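Local coordinates for protein cytochrome P450 reductase (Amycolatopsis methanolica 239, PDB 5OGX) that passes electrons from NADH through FAD and a [2Fe-2S] cluster to a partner cytochrome P450 that O-demethylates lignin-derived aromatics, at residues T97-E109 with L121-Q134. Numbering follows the deposited sequence.
Sequences THPLRDLTATVLE and LLGLAEPLAFEAGQ
Residues 105-109 and 121-124 are paired arms of the antiparallel hairpin formed by strands 101-114 and 117-124 in the six-stranded sheet of the FAD-binding domain; beyond Leu124 the second chain leaves the ladder as a loop, and side chains and waters make the contact. The ladder starts where Ala125 N donates to Thr104 O and continues with the reciprocal bonds of Thr106 and Gly123. A classic beta bulge follows: Leu108 and Glu109 both face Leu121, Leu108 N donating to Leu121 O at 2.8 Å and Glu109 N weakly to the same oxygen. On one face Leu124 CD2 rests 3.8 Å from Ala105 CB, and Leu122 CD2 meets Val107 CG2; on the other, Leu108 lays CG and CD1 over the bare backbone of Gly123.

Where the chains part, Arg101 reaches across to the loop. With CG between the backbone N and carbonyl carbon (chi1 67°) and the chain then extended to NE, Arg101 NH2 donates to Pro127 O at 2.9 Å, from above the carbonyl plane, and weakly to Glu126 O. Leu103 CD2 lies over one guanidinium face, toward its rim, and a water joins Arg101 NE to Ala129 N. A second water links Pro99 O to Ala129 O.

Farther along, the backbone at Ala129 and Phe130 lies over one face of the His98 imidazole. At the ring edge, His98 NE2 donates to Glu131 OE2 at 2.7 Å and 166°, meeting the anti side of a carboxylate nearly coplanar with the ring. A leucine in place of His98 would probably leave this carboxylate without its imidazole mate and freer to turn. Gln134 OE1 accepts a bond from Glu131 N at 2.9 Å, steadying the type II turn. Backbone bonds thus give way to an arginine, a histidine and bridging waters, which tie the loop leading toward FAD to the segment that packs on helix 22-28 through Thr97 and Leu100.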
loop_
_atom_site.group_PDB
_atom_site.type_symbol
_atom_site.label_atom_id
_atom_site.label_comp_id
_atom_site.label_asym_id
_atom_site.label_seq_id
_atom_site.Cartn_x
_atom_site.Cartn_y
_atom_site.Cartn_z
ATOM N N THR A 97 15.001 4.153 -6.694
ATOM C CA THR A 97 14.138 3.424 -5.778
ATOM C C THR A 97 14.611 1.982 -5.699
ATOM O O THR A 97 15.461 1.539 -6.474
ATOM C CB THR A 97 12.660 3.493 -6.190
ATOM O OG1 THR A 97 11.844 2.964 -5.133
ATOM C CG2 THR A 97 12.396 2.710 -7.480
ATOM N N HIS A 98 14.075 1.265 -4.717
ATOM C CA HIS A 98 14.311 -0.169 -4.628
ATOM C C HIS A 98 13.805 -0.843 -5.896
ATOM O O HIS A 98 12.661 -0.609 -6.298
ATOM C CB HIS A 98 13.595 -0.751 -3.411
ATOM C CG HIS A 98 13.922 -0.045 -2.136
ATOM N ND1 HIS A 98 15.199 -0.012 -1.620
ATOM C CD2 HIS A 98 13.147 0.657 -1.277
ATOM C CE1 HIS A 98 15.197 0.682 -0.493
ATOM N NE2 HIS A 98 13.963 1.101 -0.265
ATOM N N PRO A 99 14.599 -1.692 -6.534
ATOM C CA PRO A 99 14.161 -2.292 -7.798
ATOM C C PRO A 99 12.992 -3.247 -7.599
ATOM O O PRO A 99 12.971 -4.059 -6.672
ATOM C CB PRO A 99 15.405 -3.042 -8.283
ATOM C CG PRO A 99 16.129 -3.398 -6.993
ATOM C CD PRO A 99 15.889 -2.222 -6.067
ATOM N N LEU A 100 12.020 -3.144 -8.492
ATOM C CA LEU A 100 10.967 -4.146 -8.580
ATOM C C LEU A 100 11.567 -5.449 -9.087
ATOM O O LEU A 100 12.269 -5.452 -10.100
ATOM C CB LEU A 100 9.874 -3.663 -9.533
ATOM C CG LEU A 100 8.727 -4.613 -9.879
ATOM C CD1 LEU A 100 7.939 -4.935 -8.613
ATOM C CD2 LEU A 100 7.818 -3.960 -10.921
ATOM N N ARG A 101 11.303 -6.560 -8.402
ATOM C CA ARG A 101 11.922 -7.796 -8.872
ATOM C C ARG A 101 11.030 -9.000 -8.608
ATOM O O ARG A 101 10.080 -8.948 -7.824
ATOM C CB ARG A 101 13.308 -8.000 -8.249
ATOM C CG ARG A 101 13.338 -8.252 -6.752
ATOM C CD ARG A 101 14.799 -8.443 -6.290
ATOM N NE ARG A 101 14.885 -8.815 -4.878
ATOM C CZ ARG A 101 14.657 -10.039 -4.410
ATOM N NH1 ARG A 101 14.338 -11.022 -5.245
ATOM N NH2 ARG A 101 14.747 -10.285 -3.106
ATOM N N ASP A 102 11.343 -10.091 -9.311
ATOM C CA ASP A 102 10.619 -11.346 -9.129
ATOM C C ASP A 102 11.143 -12.074 -7.901
ATOM O O ASP A 102 12.358 -12.207 -7.720
ATOM C CB ASP A 102 10.766 -12.224 -10.365
ATOM C CG ASP A 102 10.364 -11.504 -11.629
ATOM O OD1 ASP A 102 9.162 -11.203 -11.772
ATOM O OD2 ASP A 102 11.250 -11.225 -12.464
ATOM N N LEU A 103 10.230 -12.545 -7.061
ATOM C CA LEU A 103 10.599 -13.144 -5.786
ATOM C C LEU A 103 10.548 -14.659 -5.877
ATOM O O LEU A 103 9.706 -15.227 -6.577
ATOM C CB LEU A 103 9.666 -12.682 -4.665
ATOM C CG LEU A 103 9.450 -11.172 -4.577
ATOM C CD1 LEU A 103 8.512 -10.833 -3.421
ATOM C CD2 LEU A 103 10.795 -10.463 -4.432
ATOM N N THR A 104 11.468 -15.306 -5.162
ATOM C CA THR A 104 11.430 -16.755 -4.955
ATOM C C THR A 104 10.862 -16.953 -3.554
ATOM O O THR A 104 11.596 -16.996 -2.567
ATOM C CB THR A 104 12.816 -17.375 -5.115
ATOM O OG1 THR A 104 13.322 -17.098 -6.429
ATOM C CG2 THR A 104 12.749 -18.878 -4.923
ATOM N N ALA A 105 9.533 -17.034 -3.465
ATOM C CA ALA A 105 8.814 -16.949 -2.198
ATOM C C ALA A 105 8.186 -18.288 -1.848
ATOM O O ALA A 105 7.556 -18.918 -2.704
ATOM C CB ALA A 105 7.724 -15.877 -2.261
ATOM N N THR A 106 8.340 -18.708 -0.585
ATOM C CA THR A 106 7.810 -19.977 -0.097
ATOM C C THR A 106 6.979 -19.731 1.152
ATOM O O THR A 106 7.412 -19.006 2.056
ATOM C CB THR A 106 8.942 -20.979 0.212
ATOM O OG1 THR A 106 9.769 -21.141 -0.947
ATOM C CG2 THR A 106 8.366 -22.330 0.608
ATOM N N VAL A 107 5.787 -20.320 1.208
ATOM C CA VAL A 107 4.938 -20.135 2.380
ATOM C C VAL A 107 5.610 -20.798 3.575
ATOM O O VAL A 107 5.863 -22.010 3.575
ATOM C CB VAL A 107 3.532 -20.706 2.151
ATOM C CG1 VAL A 107 2.692 -20.529 3.410
ATOM C CG2 VAL A 107 2.859 -20.028 0.959
ATOM N N LEU A 108 5.920 -19.999 4.593
ATOM C CA LEU A 108 6.431 -20.528 5.851
ATOM C C LEU A 108 5.323 -20.797 6.854
ATOM O O LEU A 108 5.408 -21.770 7.613
ATOM C CB LEU A 108 7.448 -19.561 6.455
ATOM C CG LEU A 108 8.691 -19.313 5.606
ATOM C CD1 LEU A 108 9.681 -18.441 6.363
ATOM C CD2 LEU A 108 9.336 -20.623 5.160
ATOM N N GLU A 109 4.276 -19.981 6.860
ATOM C CA GLU A 109 3.161 -20.181 7.772
ATOM C C GLU A 109 1.926 -19.507 7.202
ATOM O O GLU A 109 2.025 -18.452 6.565
ATOM C CB GLU A 109 3.461 -19.616 9.165
ATOM C CG GLU A 109 2.284 -19.719 10.132
ATOM C CD GLU A 109 2.669 -19.420 11.566
ATOM O OE1 GLU A 109 3.383 -18.424 11.794
ATOM O OE2 GLU A 109 2.265 -20.191 12.464
ATOM N N LEU A 121 3.070 -15.788 6.067
ATOM C CA LEU A 121 4.500 -15.512 6.123
ATOM C C LEU A 121 5.143 -16.147 4.900
ATOM O O LEU A 121 5.022 -17.358 4.697
ATOM C CB LEU A 121 5.125 -16.059 7.407
ATOM C CG LEU A 121 4.589 -15.485 8.711
ATOM C CD1 LEU A 121 5.383 -16.048 9.887
ATOM C CD2 LEU A 121 4.631 -13.954 8.703
ATOM N N LEU A 122 5.813 -15.334 4.087
ATOM C CA LEU A 122 6.459 -15.793 2.863
ATOM C C LEU A 122 7.967 -15.670 3.021
ATOM O O LEU A 122 8.488 -14.560 3.173
ATOM C CB LEU A 122 6.000 -14.974 1.653
ATOM C CG LEU A 122 4.526 -14.965 1.261
ATOM C CD1 LEU A 122 4.367 -14.134 -0.011
ATOM C CD2 LEU A 122 4.033 -16.400 1.062
ATOM N N GLY A 123 8.661 -16.804 2.990
ATOM C CA GLY A 123 10.108 -16.785 3.073
ATOM C C GLY A 123 10.726 -16.551 1.705
ATOM O O GLY A 123 10.273 -17.086 0.696
ATOM N N LEU A 124 11.772 -15.730 1.685
ATOM C CA LEU A 124 12.441 -15.343 0.453
ATOM C C LEU A 124 13.815 -15.990 0.359
ATOM O O LEU A 124 14.505 -16.172 1.366
ATOM C CB LEU A 124 12.603 -13.825 0.368
ATOM C CG LEU A 124 11.296 -13.047 0.356
ATOM C CD1 LEU A 124 11.603 -11.560 0.178
ATOM C CD2 LEU A 124 10.377 -13.547 -0.751
ATOM N N ALA A 125 14.213 -16.322 -0.870
ATOM C CA ALA A 125 15.553 -16.864 -1.084
ATOM C C ALA A 125 16.632 -15.804 -0.882
ATOM O O ALA A 125 17.752 -16.133 -0.463
ATOM C CB ALA A 125 15.658 -17.470 -2.483
ATOM N N GLU A 126 16.326 -14.542 -1.182
ATOM C CA GLU A 126 17.241 -13.417 -1.064
ATOM C C GLU A 126 16.544 -12.262 -0.360
ATOM O O GLU A 126 15.328 -12.090 -0.503
ATOM C CB GLU A 126 17.725 -12.946 -2.443
ATOM C CG GLU A 126 18.070 -14.079 -3.407
ATOM C CD GLU A 126 19.283 -14.881 -2.965
ATOM O OE1 GLU A 126 19.450 -16.029 -3.444
ATOM O OE2 GLU A 126 20.072 -14.361 -2.141
ATOM N N PRO A 127 17.288 -11.435 0.374
ATOM C CA PRO A 127 16.660 -10.282 1.038
ATOM C C PRO A 127 15.992 -9.362 0.031
ATOM O O PRO A 127 16.510 -9.126 -1.065
ATOM C CB PRO A 127 17.831 -9.576 1.733
ATOM C CG PRO A 127 18.912 -10.592 1.822
ATOM C CD PRO A 127 18.721 -11.570 0.703
ATOM N N LEU A 128 14.839 -8.829 0.421
ATOM C CA LEU A 128 14.124 -7.844 -0.377
ATOM C C LEU A 128 14.376 -6.453 0.185
ATOM O O LEU A 128 14.186 -6.222 1.382
ATOM C CB LEU A 128 12.628 -8.139 -0.382
ATOM C CG LEU A 128 11.802 -7.181 -1.238
ATOM C CD1 LEU A 128 12.235 -7.338 -2.699
ATOM C CD2 LEU A 128 10.310 -7.461 -1.071
ATOM N N ALA A 129 14.811 -5.534 -0.675
ATOM C CA ALA A 129 14.925 -4.127 -0.305
ATOM C C ALA A 129 13.575 -3.461 -0.518
ATOM O O ALA A 129 13.022 -3.545 -1.615
ATOM C CB ALA A 129 15.992 -3.428 -1.148
ATOM N N PHE A 130 13.047 -2.811 0.524
ATOM C CA PHE A 130 11.759 -2.121 0.438
ATOM C C PHE A 130 11.671 -1.088 1.554
ATOM O O PHE A 130 12.460 -1.095 2.502
ATOM C CB PHE A 130 10.570 -3.100 0.538
ATOM C CG PHE A 130 10.533 -3.873 1.835
ATOM C CD1 PHE A 130 11.191 -5.091 1.937
ATOM C CD2 PHE A 130 9.850 -3.384 2.944
ATOM C CE1 PHE A 130 11.186 -5.819 3.128
ATOM C CE2 PHE A 130 9.839 -4.114 4.147
ATOM C CZ PHE A 130 10.514 -5.329 4.230
ATOM N N GLU A 131 10.690 -0.193 1.429
ATOM C CA GLU A 131 10.315 0.729 2.497
ATOM C C GLU A 131 9.087 0.177 3.199
ATOM O O GLU A 131 8.196 -0.362 2.540
ATOM C CB GLU A 131 9.976 2.116 1.946
ATOM C CG GLU A 131 11.118 2.785 1.191
ATOM C CD GLU A 131 12.276 3.115 2.101
ATOM O OE1 GLU A 131 12.037 3.592 3.236
ATOM O OE2 GLU A 131 13.424 2.881 1.692
ATOM N N ALA A 132 9.036 0.309 4.531
ATOM C CA ALA A 132 7.837 -0.119 5.249
ATOM C C ALA A 132 6.620 0.595 4.699
ATOM O O ALA A 132 6.658 1.807 4.474
ATOM C CB ALA A 132 7.980 0.164 6.745
ATOM N N GLY A 133 5.540 -0.164 4.472
ATOM C CA GLY A 133 4.327 0.361 3.871
ATOM C C GLY A 133 4.157 -0.001 2.407
ATOM O O GLY A 133 3.052 0.154 1.862
ATOM N N GLN A 134 5.224 -0.458 1.761
ATOM C CA GLN A 134 5.094 -0.923 0.390
ATOM C C GLN A 134 4.382 -2.268 0.365
ATOM O O GLN A 134 4.130 -2.884 1.405
ATOM C CB GLN A 134 6.472 -1.016 -0.267
ATOM C CG GLN A 134 7.067 0.381 -0.502
ATOM C CD GLN A 134 8.228 0.331 -1.446
ATOM O OE1 GLN A 134 9.305 -0.115 -1.081
ATOM N NE2 GLN A 134 8.009 0.778 -2.693
HETATM O O HOH W 1 9.517 1.258 -5.204
HETATM O O HOH W 2 14.139 -4.271 -4.167
HETATM O O HOH W 3 15.639 -6.384 -3.391
#